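Local coordinates for dipicolinate synthase subunit A (Bacillus halodurans, PDB 3D4O), which probably acts as a subunit of the oxidoreductase that makes dipicolinate, with two nucleotide-binding-type (Rossmann-like) domains, at residues M2-V8 with V286-E291; A138-I142 with S169-F174; A156-G162 with V214-T220. All coordinates share one frame; numbering follows the deposited sequence.

Interaction 1. Residues M2-V8 with V286-E291; sequences MLTGKHV and VKLLAE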
HETATM    1  N   MSE C   2     -23.918 -31.722   6.136  1.00 55.49           N
HETATM    2  CA  MSE C   2     -23.127 -31.525   7.347  1.00 55.15           C
HETATM    3  C   MSE C   2     -23.793 -30.772   8.454  1.00 52.53           C
HETATM    4  O   MSE C   2     -23.816 -31.207   9.596  1.00 52.67           O
HETATM    5  CB  MSE C   2     -21.911 -30.736   6.982  1.00 56.64           C
HETATM    6  CG  MSE C   2     -20.989 -31.523   6.134  1.00 65.91           C
HETATM    7 SE   MSE C   2     -19.623 -32.278   7.285  0.75 86.37          SE
HETATM    8  CE  MSE C   2     -18.589 -30.691   7.757  1.00 74.15           C
ATOM      9  N   LEU C   3     -24.294 -29.614   8.086  1.00 50.01           N
ATOM     10  CA  LEU C   3     -24.889 -28.677   9.045  1.00 47.50           C
ATOM     11  C   LEU C   3     -26.397 -28.707   9.012  1.00 44.94           C
ATOM     12  O   LEU C   3     -27.066 -27.781   9.434  1.00 43.98           O
ATOM     13  CB  LEU C   3     -24.368 -27.262   8.777  1.00 47.84           C
ATOM     14  CG  LEU C   3     -22.848 -27.083   8.873  1.00 44.34           C
ATOM     15  CD1 LEU C   3     -22.456 -25.679   8.434  1.00 43.45           C
ATOM     16  CD2 LEU C   3     -22.345 -27.381  10.269  1.00 42.64           C
ATOM     17  N   THR C   4     -26.912 -29.807   8.503  1.00 43.85           N
ATOM     18  CA  THR C   4     -28.362 -30.018   8.430  1.00 42.49           C
ATOM     19  C   THR C   4     -28.930 -30.092   9.828  1.00 42.01           C
ATOM     20  O   THR C   4     -28.398 -30.771  10.699  1.00 41.15           O
ATOM     21  CB  THR C   4     -28.737 -31.329   7.682  1.00 42.25           C
ATOM     22  OG1 THR C   4     -28.225 -31.287   6.340  1.00 42.87           O
ATOM     23  CG2 THR C   4     -30.257 -31.522   7.646  1.00 41.76           C
ATOM     24  N   GLY C   5     -30.002 -29.345  10.020  1.00 42.37           N
ATOM     25  CA  GLY C   5     -30.747 -29.315  11.278  1.00 42.21           C
ATOM     26  C   GLY C   5     -30.178 -28.342  12.278  1.00 42.02           C
ATOM     27  O   GLY C   5     -30.705 -28.177  13.384  1.00 42.56           O
ATOM     28  N   LYS C   6     -29.077 -27.715  11.891  1.00 41.56           N
ATOM     29  CA  LYS C   6     -28.432 -26.719  12.749  1.00 41.24           C
ATOM     30  C   LYS C   6     -28.893 -25.336  12.367  1.00 40.16           C
ATOM     31  O   LYS C   6     -29.136 -25.055  11.210  1.00 40.02           O
ATOM     32  CB  LYS C   6     -26.915 -26.882  12.762  1.00 41.99           C
ATOM     33  CG  LYS C   6     -26.560 -28.171  13.494  1.00 45.76           C
ATOM     34  CD  LYS C   6     -25.133 -28.232  14.030  1.00 47.66           C
ATOM     35  CE  LYS C   6     -25.055 -29.296  15.141  1.00 48.49           C
ATOM     36  NZ  LYS C   6     -23.785 -29.270  15.941  1.00 50.98           N
ATOM     37  N   HIS C   7     -29.108 -24.512  13.379  1.00 39.11           N
ATOM     38  CA  HIS C   7     -29.567 -23.148  13.180  1.00 38.59           C
ATOM     39  C   HIS C   7     -28.590 -22.181  13.778  1.00 38.33           C
ATOM     40  O   HIS C   7     -28.331 -22.206  14.977  1.00 39.52           O
ATOM     41  CB  HIS C   7     -30.965 -22.962  13.769  1.00 39.64           C
ATOM     42  CG  HIS C   7     -31.432 -21.536  13.806  1.00 38.98           C
ATOM     43  ND1 HIS C   7     -31.036 -20.596  12.879  1.00 45.26           N
ATOM     44  CD2 HIS C   7     -32.328 -20.915  14.608  1.00 40.01           C
ATOM     45  CE1 HIS C   7     -31.629 -19.446  13.143  1.00 41.73           C
ATOM     46  NE2 HIS C   7     -32.422 -19.614  14.184  1.00 38.56           N
ATOM     47  N   VAL C   8     -28.027 -21.345  12.914  1.00 37.84           N
ATOM     48  CA  VAL C   8     -27.068 -20.333  13.342  1.00 37.45           C
ATOM     49  C   VAL C   8     -27.531 -18.915  12.996  1.00 37.14           C
ATOM     50  O   VAL C   8     -28.184 -18.662  11.988  1.00 36.26           O
ATOM     51  CB  VAL C   8     -25.608 -20.575  12.776  1.00 37.76           C
ATOM     52  CG1 VAL C   8     -25.263 -22.065  12.756  1.00 34.41           C
ATOM     53  CG2 VAL C   8     -25.438 -20.004  11.388  1.00 36.64           C
ATOM     54  N   VAL C 286     -17.212 -24.545   9.847  1.00 38.57           N
ATOM     55  CA  VAL C 286     -17.952 -25.713   9.365  1.00 39.64           C
ATOM     56  C   VAL C 286     -17.580 -26.907  10.235  1.00 39.71           C
ATOM     57  O   VAL C 286     -18.432 -27.670  10.686  1.00 41.10           O
ATOM     58  CB  VAL C 286     -17.647 -26.036   7.880  1.00 40.45           C
ATOM     59  CG1 VAL C 286     -17.926 -27.483   7.609  1.00 45.29           C
ATOM     60  CG2 VAL C 286     -18.457 -25.142   6.943  1.00 42.88           C
ATOM     61  N   LYS C 287     -16.291 -27.010  10.521  1.00 41.12           N
ATOM     62  CA  LYS C 287     -15.755 -28.127  11.323  1.00 42.11           C
ATOM     63  C   LYS C 287     -16.228 -28.081  12.770  1.00 42.29           C
ATOM     64  O   LYS C 287     -16.662 -29.086  13.325  1.00 43.13           O
ATOM     65  CB  LYS C 287     -14.229 -28.140  11.281  1.00 42.11           C
ATOM     66  N   LEU C 288     -16.179 -26.888  13.345  1.00 42.60           N
ATOM     67  CA  LEU C 288     -16.528 -26.662  14.760  1.00 42.28           C
ATOM     68  C   LEU C 288     -18.000 -26.840  15.025  1.00 43.80           C
ATOM     69  O   LEU C 288     -18.404 -27.390  16.050  1.00 46.63           O
ATOM     70  CB  LEU C 288     -16.072 -25.275  15.232  1.00 40.67           C
ATOM     71  CG  LEU C 288     -14.543 -25.142  15.287  1.00 41.63           C
ATOM     72  CD1 LEU C 288     -14.009 -23.705  15.530  1.00 29.32           C
ATOM     73  CD2 LEU C 288     -14.036 -26.123  16.345  1.00 41.60           C
ATOM     74  N   LEU C 289     -18.799 -26.431  14.055  1.00 44.47           N
ATOM     75  CA  LEU C 289     -20.264 -26.488  14.172  1.00 44.99           C
ATOM     76  C   LEU C 289     -20.760 -27.903  13.987  1.00 45.87           C
ATOM     77  O   LEU C 289     -21.829 -28.289  14.479  1.00 45.07           O
ATOM     78  CB  LEU C 289     -20.921 -25.548  13.143  1.00 44.18           C
ATOM     79  CG  LEU C 289     -20.692 -24.071  13.462  1.00 41.21           C
ATOM     80  CD1 LEU C 289     -20.994 -23.166  12.295  1.00 37.69           C
ATOM     81  CD2 LEU C 289     -21.526 -23.689  14.692  1.00 37.00           C
ATOM     82  N   ALA C 290     -19.925 -28.681  13.318  1.00 47.89           N
ATOM     83  CA  ALA C 290     -20.249 -30.063  12.950  1.00 50.34           C
ATOM     84  C   ALA C 290     -19.834 -31.062  14.031  1.00 53.00           C
ATOM     85  O   ALA C 290     -19.939 -32.274  13.855  1.00 54.41           O
ATOM     86  CB  ALA C 290     -19.610 -30.411  11.612  1.00 50.35           C
ATOM     87  N   GLU C 291     -19.362 -30.533  15.150  1.00 55.42           N
ATOM     88  CA  GLU C 291     -18.958 -31.349  16.297  1.00 56.16           C
ATOM     89  C   GLU C 291     -20.167 -31.548  17.177  1.00 56.78           C
ATOM     90  O   GLU C 291     -21.279 -31.680  16.668  1.00 57.98           O
ATOM     91  CB  GLU C 291     -17.844 -30.682  17.094  1.00 56.82           C
ATOM     92  CG  GLU C 291     -16.503 -30.618  16.374  1.00 59.39           C
ATOM     93  CD  GLU C 291     -15.439 -29.820  17.146  1.00 64.71           C
ATOM     94  OE1 GLU C 291     -15.778 -29.207  18.201  1.00 61.89           O
ATOM     95  OE2 GLU C 291     -14.265 -29.801  16.680  1.00 63.04           O
TER
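Met-2, Leu-3, Lys-6 and Val-8 meet the C-terminal end of helix 274-289, an example of a chain's last helix returning to the first strand of its N-terminal Rossmann-like domain. A type II beta turn from Leu-3 to Lys-6 folds the opening residues just before strand 7-11, so that side chains from both ends of the turn reach the helix. Met-2, modelled as selenomethionine, bends at chi2 (-97°) and chi3 (-71°) and brings its methyl CE across the Val-286 side chain at about a right angle. There CE lies only 3.3 Å from Val-286 CG1, a tight carbon contact, and 4.0 Å from Ala-290 CB. Leu-3 divides its branches: CD2 rests 3.7 Å from Leu-289 CB, the two leucine side chains running obliquely past one another, while CD1 lies 4.3 Å from Val-286 CG2. Val-8 adds a looser contact, CG1 to Leu-289 CD1. Leu-24 of helix 15-26 packs on Leu-3, Val-8 and Val-286, and Tyr-101 of strand 99-102 touches Leu-289, tying the helix to the domain. The polar element sits at the helix terminus, where the charge of Lys-6 would suit the helix dipole. Lys-6 is extended beyond CG, its CD and CE running close to the same carbonyl that its amino group reaches: NZ bonds to Leu-289 O at 2.6 Å, almost in line with the carbonyl, the C=O...NZ angle being 168°.

Interaction 2. Residues A138-I142 with S169-F174; sequences AEGTI and SVARKF. With EDO (1,2-ethanediol), chain L.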
ATOM      1  N   ALA C 138      -0.523  -8.149   7.493  1.00 39.46           N
ATOM      2  CA  ALA C 138       0.814  -7.590   7.068  1.00 39.42           C
ATOM      3  C   ALA C 138       0.690  -6.900   5.745  1.00 37.99           C
ATOM      4  O   ALA C 138       1.257  -5.833   5.532  1.00 38.41           O
ATOM      5  CB  ALA C 138       1.871  -8.649   6.970  1.00 36.34           C
ATOM      6  N   GLU C 139      -0.075  -7.523   4.866  1.00 36.86           N
ATOM      7  CA  GLU C 139      -0.322  -6.965   3.550  1.00 35.56           C
ATOM      8  C   GLU C 139      -0.979  -5.629   3.680  1.00 34.71           C
ATOM      9  O   GLU C 139      -0.580  -4.669   3.046  1.00 35.04           O
ATOM     10  CB  GLU C 139      -1.143  -7.890   2.643  1.00 36.45           C
ATOM     11  CG  GLU C 139      -0.267  -9.045   2.164  1.00 34.39           C
ATOM     12  CD  GLU C 139      -0.875  -9.931   1.100  1.00 33.26           C
ATOM     13  OE1 GLU C 139      -1.850  -9.531   0.392  1.00 36.47           O
ATOM     14  OE2 GLU C 139      -0.312 -11.036   0.900  1.00 36.44           O
ATOM     15  N   GLY C 140      -1.973  -5.560   4.540  1.00 34.04           N
ATOM     16  CA  GLY C 140      -2.677  -4.307   4.758  1.00 34.24           C
ATOM     17  C   GLY C 140      -1.779  -3.259   5.392  1.00 33.72           C
ATOM     18  O   GLY C 140      -1.869  -2.085   5.082  1.00 34.89           O
ATOM     19  N   THR C 141      -0.917  -3.705   6.293  1.00 34.38           N
ATOM     20  CA  THR C 141       0.011  -2.813   6.991  1.00 35.39           C
ATOM     21  C   THR C 141       1.017  -2.220   5.989  1.00 36.91           C
ATOM     22  O   THR C 141       1.319  -1.058   5.989  1.00 37.51           O
ATOM     23  CB  THR C 141       0.756  -3.559   8.139  1.00 36.76           C
ATOM     24  OG1 THR C 141      -0.215  -4.043   9.071  1.00 37.02           O
ATOM     25  CG2 THR C 141       1.759  -2.608   8.888  1.00 31.26           C
ATOM     26  N   ILE C 142       1.468  -3.056   5.082  1.00 37.61           N
ATOM     27  CA  ILE C 142       2.404  -2.623   4.051  1.00 38.23           C
ATOM     28  C   ILE C 142       1.711  -1.632   3.135  1.00 37.10           C
ATOM     29  O   ILE C 142       2.250  -0.571   2.813  1.00 36.64           O
ATOM     30  CB  ILE C 142       2.936  -3.835   3.292  1.00 39.92           C
ATOM     31  CG1 ILE C 142       4.061  -4.455   4.126  1.00 40.23           C
ATOM     32  CG2 ILE C 142       3.446  -3.501   1.872  1.00 46.33           C
ATOM     33  CD1 ILE C 142       4.394  -5.867   3.637  1.00 45.99           C
ATOM     34  N   SER C 169       5.215 -11.809  11.346  1.00 39.96           N
ATOM     35  CA  SER C 169       4.812 -11.776   9.919  1.00 40.66           C
ATOM     36  C   SER C 169       5.010 -10.398   9.309  1.00 39.97           C
ATOM     37  O   SER C 169       5.361 -10.245   8.144  1.00 41.38           O
ATOM     38  CB  SER C 169       3.330 -12.111   9.784  1.00 39.62           C
ATOM     39  OG  SER C 169       3.088 -13.418  10.247  1.00 42.15           O
ATOM     40  N   VAL C 170       4.757  -9.413  10.141  1.00 40.47           N
ATOM     41  CA  VAL C 170       4.817  -8.007   9.759  1.00 39.28           C
ATOM     42  C   VAL C 170       6.259  -7.598   9.542  1.00 39.14           C
ATOM     43  O   VAL C 170       6.615  -7.028   8.523  1.00 39.56           O
ATOM     44  CB  VAL C 170       4.122  -7.094  10.787  1.00 40.50           C
ATOM     45  CG1 VAL C 170       4.551  -5.620  10.614  1.00 38.88           C
ATOM     46  CG2 VAL C 170       2.580  -7.258  10.688  1.00 40.16           C
ATOM     47  N   ALA C 171       7.100  -7.945  10.493  1.00 37.47           N
ATOM     48  CA  ALA C 171       8.514  -7.561  10.418  1.00 36.04           C
ATOM     49  C   ALA C 171       9.193  -8.222   9.206  1.00 37.76           C
ATOM     50  O   ALA C 171       9.908  -7.571   8.435  1.00 37.07           O
ATOM     51  CB  ALA C 171       9.222  -7.903  11.704  1.00 35.32           C
ATOM     52  N   ARG C 172       8.866  -9.484   8.981  1.00 38.76           N
ATOM     53  CA  ARG C 172       9.454 -10.274   7.894  0.50 39.96           C
ATOM     54  C   ARG C 172       9.181  -9.622   6.524  1.00 41.08           C
ATOM     55  O   ARG C 172      10.042  -9.542   5.653  1.00 42.32           O
ATOM     56  CB  ARG C 172       8.920 -11.722   7.950  0.50 39.30           C
ATOM     57  CG  ARG C 172       9.602 -12.710   7.005  0.50 42.30           C
ATOM     58  CD  ARG C 172       9.181 -14.204   7.260  0.50 40.15           C
ATOM     59  NE  ARG C 172       9.986 -14.993   8.224  0.50 33.79           N
ATOM     60  CZ  ARG C 172       9.536 -15.466   9.396  0.50 34.61           C
ATOM     61  NH1 ARG C 172       8.290 -15.202   9.759  0.50 24.37           N
ATOM     62  NH2 ARG C 172      10.323 -16.235  10.192  0.50 28.46           N
ATOM     63  N   LYS C 173       7.969  -9.157   6.361  1.00 41.83           N
ATOM     64  CA  LYS C 173       7.541  -8.517   5.122  1.00 44.53           C
ATOM     65  C   LYS C 173       8.133  -7.106   4.931  1.00 43.40           C
ATOM     66  O   LYS C 173       8.423  -6.711   3.838  1.00 44.82           O
ATOM     67  CB  LYS C 173       6.018  -8.518   4.983  1.00 44.80           C
ATOM     68  CG  LYS C 173       5.558  -9.899   4.551  1.00 52.09           C
ATOM     69  CD  LYS C 173       4.055 -10.038   4.357  1.00 55.28           C
ATOM     70  CE  LYS C 173       3.712 -11.317   3.510  1.00 58.20           C
ATOM     71  NZ  LYS C 173       4.133 -12.649   3.974  1.00 48.34           N
ATOM     72  N   PHE C 174       8.307  -6.338   5.988  1.00 42.19           N
ATOM     73  CA  PHE C 174       8.909  -5.029   5.788  1.00 39.74           C
ATOM     74  C   PHE C 174      10.361  -5.229   5.358  1.00 39.87           C
ATOM     75  O   PHE C 174      10.869  -4.530   4.466  1.00 41.77           O
ATOM     76  CB  PHE C 174       8.758  -4.103   6.993  1.00 38.83           C
ATOM     77  CG  PHE C 174       7.489  -3.330   6.968  1.00 41.57           C
ATOM     78  CD1 PHE C 174       7.432  -2.103   6.318  1.00 37.45           C
ATOM     79  CD2 PHE C 174       6.339  -3.837   7.532  1.00 39.03           C
ATOM     80  CE1 PHE C 174       6.257  -1.398   6.246  1.00 41.18           C
ATOM     81  CE2 PHE C 174       5.172  -3.132   7.481  1.00 43.80           C
ATOM     82  CZ  PHE C 174       5.121  -1.900   6.842  1.00 42.29           C
TER
HETATM   83  C1  EDO L 293      13.684 -11.316   7.513  1.00 48.43           C
HETATM   84  O1  EDO L 293      14.107 -12.633   7.883  1.00 42.06           O
HETATM   85  C2  EDO L 293      13.848 -11.126   6.004  1.00 49.00           C
HETATM   86  O2  EDO L 293      12.556 -10.924   5.445  1.00 44.70           O
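An unusually close carbon pair marks this helix packing: Lys-173 CB is pressed to 3.4 Å from Ile-142 CD1, tighter than an ordinary carbon contact, with the two side chains at about a right angle. Farther along the lysine, CD lies 3.7 Å from Ala-138 CB. Its NZ stays 5.6 Å from Glu-139 OE2, too far to count as a salt bridge. Glu-139 instead spends its carboxylate on the backbone N atoms of Ile-153 and His-154 of the second subunit. The segments 138-142 and 169-174 of helices 127-148 and 165-176 cross at -49°, and they come close where the small Ala-138 meets Val-170, with CB of Ala-138 4.0 Å from CG2 of Val-170. Ile-142 and Thr-141 approach Phe-174 differently. Ile-142 CG1 lies over one face, 4.0 Å from the ring centroid and 21° off the normal, a CH-pi contact offset toward the rim. Thr-141 CG2 comes in at the edge, near the ring plane, 3.7 Å from CE2 of Phe-174. Thr-141 can turn this methyl to the ring because chi1 (-60°) places OG1 beside the backbone N, where it bonds to Thr-137 O in its own helix. A 1,2-ethanediol, probably from the crystallisation liquor, bonds weakly to Arg-172 O and also to Met-197 O. The pairing of the two helices therefore rests on methyl, methylene and aromatic surfaces, while Glu-139 bonds to the second subunit, Thr-141 OG1 to Thr-137 O and Ser-169 OG to Ser-134 OG.

Interaction 3. Residues A156-G162 with V214-T220; sequences ANVAVLG and VDVCINT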
ATOM      1  N   ALA C 156      14.037   2.763   4.321  1.00 35.07           N
ATOM      2  CA  ALA C 156      13.560   3.502   5.508  1.00 34.71           C
ATOM      3  C   ALA C 156      13.841   2.711   6.755  1.00 35.69           C
ATOM      4  O   ALA C 156      14.058   1.519   6.696  1.00 36.24           O
ATOM      5  CB  ALA C 156      12.021   3.761   5.412  1.00 33.93           C
ATOM      6  N   ASN C 157      13.855   3.411   7.882  1.00 36.77           N
ATOM      7  CA  ASN C 157      14.016   2.789   9.181  1.00 36.86           C
ATOM      8  C   ASN C 157      12.663   2.415   9.713  1.00 36.40           C
ATOM      9  O   ASN C 157      11.855   3.282   9.995  1.00 36.39           O
ATOM     10  CB  ASN C 157      14.704   3.737  10.163  1.00 38.69           C
ATOM     11  CG  ASN C 157      16.173   3.974   9.801  1.00 42.34           C
ATOM     12  OD1 ASN C 157      16.809   3.161   9.118  1.00 44.63           O
ATOM     13  ND2 ASN C 157      16.711   5.077  10.277  1.00 44.89           N
ATOM     14  N   VAL C 158      12.431   1.118   9.868  1.00 36.39           N
ATOM     15  CA  VAL C 158      11.140   0.609  10.340  1.00 36.09           C
ATOM     16  C   VAL C 158      11.283  -0.225  11.571  1.00 36.41           C
ATOM     17  O   VAL C 158      12.104  -1.123  11.622  1.00 40.03           O
ATOM     18  CB  VAL C 158      10.470  -0.280   9.240  1.00 35.96           C
ATOM     19  CG1 VAL C 158       9.162  -0.947   9.754  1.00 32.32           C
ATOM     20  CG2 VAL C 158      10.224   0.550   7.980  1.00 34.20           C
ATOM     21  N   ALA C 159      10.506   0.113  12.582  1.00 36.07           N
ATOM     22  CA  ALA C 159      10.471  -0.634  13.852  1.00 35.96           C
ATOM     23  C   ALA C 159       9.152  -1.341  13.972  1.00 36.20           C
ATOM     24  O   ALA C 159       8.095  -0.784  13.603  1.00 34.96           O
ATOM     25  CB  ALA C 159      10.633   0.272  15.046  1.00 34.26           C
ATOM     26  N   VAL C 160       9.236  -2.592  14.406  1.00 36.05           N
ATOM     27  CA  VAL C 160       8.043  -3.370  14.770  1.00 35.82           C
ATOM     28  C   VAL C 160       8.185  -3.673  16.255  1.00 36.78           C
ATOM     29  O   VAL C 160       9.258  -4.072  16.730  1.00 38.89           O
ATOM     30  CB  VAL C 160       7.864  -4.677  13.998  1.00 35.82           C
ATOM     31  CG1 VAL C 160       6.633  -5.429  14.534  1.00 36.44           C
ATOM     32  CG2 VAL C 160       7.721  -4.465  12.483  1.00 27.87           C
ATOM     33  N   LEU C 161       7.113  -3.452  16.998  1.00 37.39           N
ATOM     34  CA  LEU C 161       7.120  -3.677  18.450  1.00 37.44           C
ATOM     35  C   LEU C 161       6.335  -4.948  18.690  1.00 38.14           C
ATOM     36  O   LEU C 161       5.142  -5.026  18.376  1.00 38.41           O
ATOM     37  CB  LEU C 161       6.502  -2.511  19.200  1.00 38.00           C
ATOM     38  CG  LEU C 161       7.152  -1.156  18.918  1.00 38.46           C
ATOM     39  CD1 LEU C 161       6.457  -0.057  19.730  1.00 32.78           C
ATOM     40  CD2 LEU C 161       8.654  -1.134  19.167  1.00 35.22           C
ATOM     41  N   GLY C 162       7.065  -5.959  19.141  1.00 36.91           N
ATOM     42  CA  GLY C 162       6.521  -7.280  19.441  1.00 37.24           C
ATOM     43  C   GLY C 162       6.872  -8.310  18.402  1.00 38.17           C
ATOM     44  O   GLY C 162       6.867  -8.023  17.203  1.00 37.56           O
ATOM     45  N   VAL C 214      13.448   6.374  13.718  1.00 37.85           N
ATOM     46  CA  VAL C 214      12.486   5.529  13.015  1.00 37.35           C
ATOM     47  C   VAL C 214      11.481   6.300  12.197  1.00 37.04           C
ATOM     48  O   VAL C 214      10.856   7.280  12.656  1.00 39.58           O
ATOM     49  CB  VAL C 214      11.804   4.555  13.994  1.00 37.74           C
ATOM     50  CG1 VAL C 214      10.690   3.827  13.338  1.00 38.78           C
ATOM     51  CG2 VAL C 214      12.883   3.581  14.492  1.00 39.70           C
ATOM     52  N   ASP C 215      11.300   5.801  10.989  1.00 34.78           N
ATOM     53  CA  ASP C 215      10.403   6.427  10.020  1.00 35.25           C
ATOM     54  C   ASP C 215       8.974   5.901  10.072  1.00 34.70           C
ATOM     55  O   ASP C 215       8.033   6.622   9.802  1.00 31.61           O
ATOM     56  CB  ASP C 215      10.930   6.175   8.625  1.00 34.57           C
ATOM     57  CG  ASP C 215      12.254   6.793   8.401  1.00 36.56           C
ATOM     58  OD1 ASP C 215      12.395   7.994   8.717  1.00 34.87           O
ATOM     59  OD2 ASP C 215      13.132   6.080   7.878  1.00 35.71           O
ATOM     60  N   VAL C 216       8.854   4.601  10.332  1.00 34.88           N
ATOM     61  CA  VAL C 216       7.549   3.944  10.453  1.00 33.63           C
ATOM     62  C   VAL C 216       7.646   2.966  11.594  1.00 34.59           C
ATOM     63  O   VAL C 216       8.573   2.166  11.659  1.00 35.22           O
ATOM     64  CB  VAL C 216       7.089   3.196   9.169  1.00 33.32           C
ATOM     65  CG1 VAL C 216       5.655   2.587   9.366  1.00 29.16           C
ATOM     66  CG2 VAL C 216       7.067   4.138   7.948  1.00 34.87           C
ATOM     67  N   CYS C 217       6.704   3.083  12.503  1.00 35.15           N
ATOM     68  CA  CYS C 217       6.640   2.224  13.662  1.00 36.37           C
ATOM     69  C   CYS C 217       5.304   1.496  13.704  1.00 37.32           C
ATOM     70  O   CYS C 217       4.246   2.123  13.697  1.00 37.35           O
ATOM     71  CB  CYS C 217       6.802   3.064  14.901  1.00 36.41           C
ATOM     72  SG  CYS C 217       6.698   2.138  16.462  1.00 40.62           S
ATOM     73  N   ILE C 218       5.378   0.168  13.708  1.00 35.57           N
ATOM     74  CA  ILE C 218       4.193  -0.680  13.779  1.00 35.50           C
ATOM     75  C   ILE C 218       4.115  -1.345  15.116  1.00 35.67           C
ATOM     76  O   ILE C 218       5.000  -2.106  15.484  1.00 37.07           O
ATOM     77  CB  ILE C 218       4.237  -1.787  12.684  1.00 36.87           C
ATOM     78  CG1 ILE C 218       4.389  -1.100  11.310  1.00 36.12           C
ATOM     79  CG2 ILE C 218       2.996  -2.660  12.819  1.00 34.92           C
ATOM     80  CD1 ILE C 218       5.480  -1.686  10.457  1.00 45.48           C
ATOM     81  N   ASN C 219       3.082  -1.024  15.888  1.00 35.84           N
ATOM     82  CA  ASN C 219       2.903  -1.690  17.170  1.00 36.41           C
ATOM     83  C   ASN C 219       1.980  -2.889  17.101  1.00 37.94           C
ATOM     84  O   ASN C 219       0.902  -2.821  16.514  1.00 37.57           O
ATOM     85  CB  ASN C 219       2.350  -0.763  18.237  1.00 37.35           C
ATOM     86  CG  ASN C 219       2.129  -1.503  19.549  1.00 38.43           C
ATOM     87  OD1 ASN C 219       3.044  -2.130  20.070  1.00 37.97           O
ATOM     88  ND2 ASN C 219       0.909  -1.486  20.047  1.00 38.87           N
ATOM     89  N   THR C 220       2.434  -3.996  17.691  1.00 38.64           N
ATOM     90  CA  THR C 220       1.596  -5.191  17.874  1.00 38.08           C
ATOM     91  C   THR C 220       1.415  -5.500  19.372  1.00 39.10           C
ATOM     92  O   THR C 220       0.625  -6.350  19.725  1.00 41.14           O
ATOM     93  CB  THR C 220       2.158  -6.457  17.199  1.00 39.75           C
ATOM     94  OG1 THR C 220       3.348  -6.903  17.875  1.00 40.64           O
ATOM     95  CG2 THR C 220       2.451  -6.213  15.733  1.00 34.30           C
TER
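Strands 157-161 and 216-219 run side by side in parallel; their segment axes approach to 4.8 Å, with 12° between their directions. Backbone bonds pass back and forth: Ala-159 N to Val-216 O, Ile-218 N to Ala-159 O and Leu-161 N to Ile-218 O. At the start Asn-157 O is gripped by two donors, Asp-215 N at 2.8 Å and Val-216 N at 3.3 Å. Asp-215 returns the bond with its side chain, OD2 taking Asn-157 N at 2.8 Å on the anti side of the carboxylate, 21° out of its plane, while OD1 holds His-237. At the far end Leu-161 O is likewise doubly held, by Thr-220 N and, in the carbonyl plane on a lone pair, by Thr-220 OG1 at 2.6 Å; chi1 of 69° turns that hydroxyl back over its own main chain. One sheet face carries Val-158, Val-160 and Ile-218, whose CD1 meets Val-158 CG1 at 3.8 Å. On the other face, Leu-161 CD1 packs 3.9 Å from Cys-217 SG, and Asn-219 reaches Asp-242. Gly-162, with positive phi, opens a GxGxxG-like turn into helix 165-176, consistent with the dinucleotide-binding strand-turn-helix of a Rossmann fold.

In the fold
From the N terminus the chain builds a first six-stranded parallel sheet, with strand 7-11 first in sequence but inside the sheet, then enters helix 127-148, which leads into the second domain. Interaction 2 closes its loop between that helix and helix 165-176, and interaction 3 joins strand 157-161, which lies between those two helices, to strand 216-219. The segments of interactions 2 and 3 alternate along the chain, so their loops cross, and the contacts touch: Phe-174 CE2 and Ala-171 CA lie against Ile-218 and Val-160, helix on sheet. Interaction 1 encloses both, spanning nearly the whole chain, and lies about 42 Å from interaction 3 between centres, where helix 274-289 returns to the first domain.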